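Local coordinates for bacterial bifunctional deaminase-reductase C-terminal domain-containing protein (Corynebacterium diphtheriae, PDB 2P4G) that probably acts as an NADP-dependent pyrimidine reductase of the RibD C-terminal family, possibly in riboflavin biosynthesis, at the interface of chains A and B. Residues are numbered along the deposited sequence; one frame, centred on the assembly and turned at random. Chains: chain A/B, Hypothetical protein.

The interface of chains A and B. Residues chain A 212, 214, 216, 241, 256, 258; chain B 44, 216, 218-219, 252, 254.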
# COMPACT_ATOMS: atom_id res chain seq x y z
N LEU A 212 -8.73 6.45 9.94
CA LEU A 212 -8.27 6.58 8.58
C LEU A 212 -9.26 5.89 7.66
O LEU A 212 -9.61 4.74 7.90
CB LEU A 212 -6.89 5.92 8.46
CG LEU A 212 -6.21 5.81 7.10
CD1 LEU A 212 -6.02 7.18 6.47
CD2 LEU A 212 -4.91 5.08 7.31
N LEU A 214 -9.06 4.65 4.01
CA LEU A 214 -8.06 4.39 2.97
C LEU A 214 -8.72 3.57 1.88
O LEU A 214 -9.34 2.53 2.15
CB LEU A 214 -6.85 3.66 3.54
CG LEU A 214 -5.72 3.30 2.55
CD1 LEU A 214 -4.96 4.54 2.14
CD2 LEU A 214 -4.79 2.26 3.16
N ILE A 216 -7.80 1.58 -1.54
CA ILE A 216 -6.69 0.92 -2.22
C ILE A 216 -7.13 0.58 -3.63
O ILE A 216 -8.05 -0.23 -3.84
CB ILE A 216 -6.24 -0.34 -1.50
CG1 ILE A 216 -5.92 0.01 -0.04
CG2 ILE A 216 -5.03 -0.95 -2.24
CD1 ILE A 216 -6.13 -1.10 0.91
N LEU A 241 -2.95 -0.36 13.43
CA LEU A 241 -4.29 0.02 13.08
C LEU A 241 -5.20 -1.10 13.48
O LEU A 241 -4.75 -2.24 13.61
CB LEU A 241 -4.38 0.25 11.58
CG LEU A 241 -3.47 1.33 10.99
CD1 LEU A 241 -3.58 1.38 9.44
CD2 LEU A 241 -3.81 2.69 11.60
N SER A 256 -11.42 0.84 3.16
CA SER A 256 -11.07 0.36 4.48
C SER A 256 -11.17 1.52 5.46
O SER A 256 -10.81 2.63 5.13
CB SER A 256 -9.65 -0.20 4.48
OG SER A 256 -8.71 0.83 4.26
N TYR A 258 -9.93 2.26 9.33
CA TYR A 258 -9.11 1.85 10.48
C TYR A 258 -9.19 2.84 11.62
O TYR A 258 -9.27 4.05 11.40
CB TYR A 258 -7.65 1.80 10.10
CG TYR A 258 -7.26 0.81 9.04
CD1 TYR A 258 -6.91 -0.51 9.38
CD2 TYR A 258 -7.19 1.19 7.69
CE1 TYR A 258 -6.50 -1.43 8.40
CE2 TYR A 258 -6.79 0.28 6.70
CZ TYR A 258 -6.44 -1.02 7.07
OH TYR A 258 -6.06 -1.91 6.10
N ILE B 44 0.05 -0.77 4.95
CA ILE B 44 -0.91 -0.02 4.15
C ILE B 44 -0.25 1.04 3.26
O ILE B 44 -0.80 1.43 2.21
CB ILE B 44 -2.03 0.62 5.01
CG1 ILE B 44 -1.48 1.69 5.96
CG2 ILE B 44 -2.83 -0.47 5.73
CD1 ILE B 44 -2.41 2.87 6.19
N ILE B 216 -2.67 -6.98 3.13
CA ILE B 216 -2.42 -5.62 3.61
C ILE B 216 -2.60 -5.61 5.11
O ILE B 216 -3.71 -5.84 5.63
CB ILE B 216 -3.35 -4.61 2.96
CG1 ILE B 216 -3.25 -4.74 1.44
CG2 ILE B 216 -3.00 -3.19 3.46
CD1 ILE B 216 -4.47 -4.37 0.70
N PRO B 218 -2.46 -4.27 9.00
CA PRO B 218 -2.96 -3.07 9.65
C PRO B 218 -1.83 -2.27 10.31
O PRO B 218 -1.83 -2.04 11.52
CB PRO B 218 -3.92 -3.64 10.69
CG PRO B 218 -3.29 -4.96 11.07
CD PRO B 218 -2.79 -5.49 9.77
N ASN B 219 -0.84 -1.85 9.53
CA ASN B 219 0.19 -0.96 10.06
C ASN B 219 0.74 0.06 9.07
O ASN B 219 0.60 -0.07 7.86
CB ASN B 219 1.30 -1.74 10.79
CG ASN B 219 1.70 -2.99 10.09
OD1 ASN B 219 1.48 -4.11 10.59
ND2 ASN B 219 2.28 -2.83 8.91
N GLY B 252 -7.44 -8.06 11.42
CA GLY B 252 -7.61 -6.89 10.57
C GLY B 252 -6.69 -6.85 9.38
O GLY B 252 -6.54 -5.81 8.74
N ILE B 254 -5.98 -7.58 5.55
CA ILE B 254 -6.84 -7.68 4.36
C ILE B 254 -6.14 -8.65 3.45
O ILE B 254 -4.91 -8.61 3.30
CB ILE B 254 -7.05 -6.34 3.62
CG1 ILE B 254 -7.63 -5.28 4.55
CG2 ILE B 254 -8.00 -6.50 2.40
CD1 ILE B 254 -7.62 -3.86 3.91
O HOH W 1 -5.08 -4.10 7.17
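B:Ile44 meets A:Leu212, A:Leu214, A:Leu241 and A:Tyr258 with CG1 between the backbone N and the carbonyl carbon (chi1 64°) and CG2 anti to that carbon; CD1 and CG2 meet different partners. CD1 goes tip to tip with CD2 of A:Leu212 at 3.5 Å and also faces CD1 of A:Leu241, while CB lies 3.7 Å from CD2 of A:Leu214. The B:Ile44 and A:Tyr258 side chains run past each other in opposite senses, with CG2 3.5 Å from the phenol OH. That ring has CG anti to its carbonyl carbon (chi1 -63°), which sends the hydroxyl across to chain B; from its own chain, CD1 of A:Leu241 covers one face toward the rim. In the ring plane, OH of A:Tyr258 meets a water at 2.6 Å, and this water lies 2.7 Å from O of both B:Ile216 and B:Gly252. The water gives the phenol oxygen a polar partner, while the B:Ile254 side chain lies at a slant to A:Tyr258, its CD1 3.3 Å from OH. A direct hydrogen bond runs from A:Leu241 N to B:Pro218 O, 2.8 Å, with the donor 37° above the carbonyl plane, away from a lone pair. A:Ile216 and B:Ile216 share one conformation and touch CD1 to CD1 at 3.7 Å, as expected near the two-fold axis. Strands 211-217, 237-248 and 254-260 of chain A face strands 211-217 and 254-260 and loop residues of chain B in a symmetric interface, plausibly a dimer's.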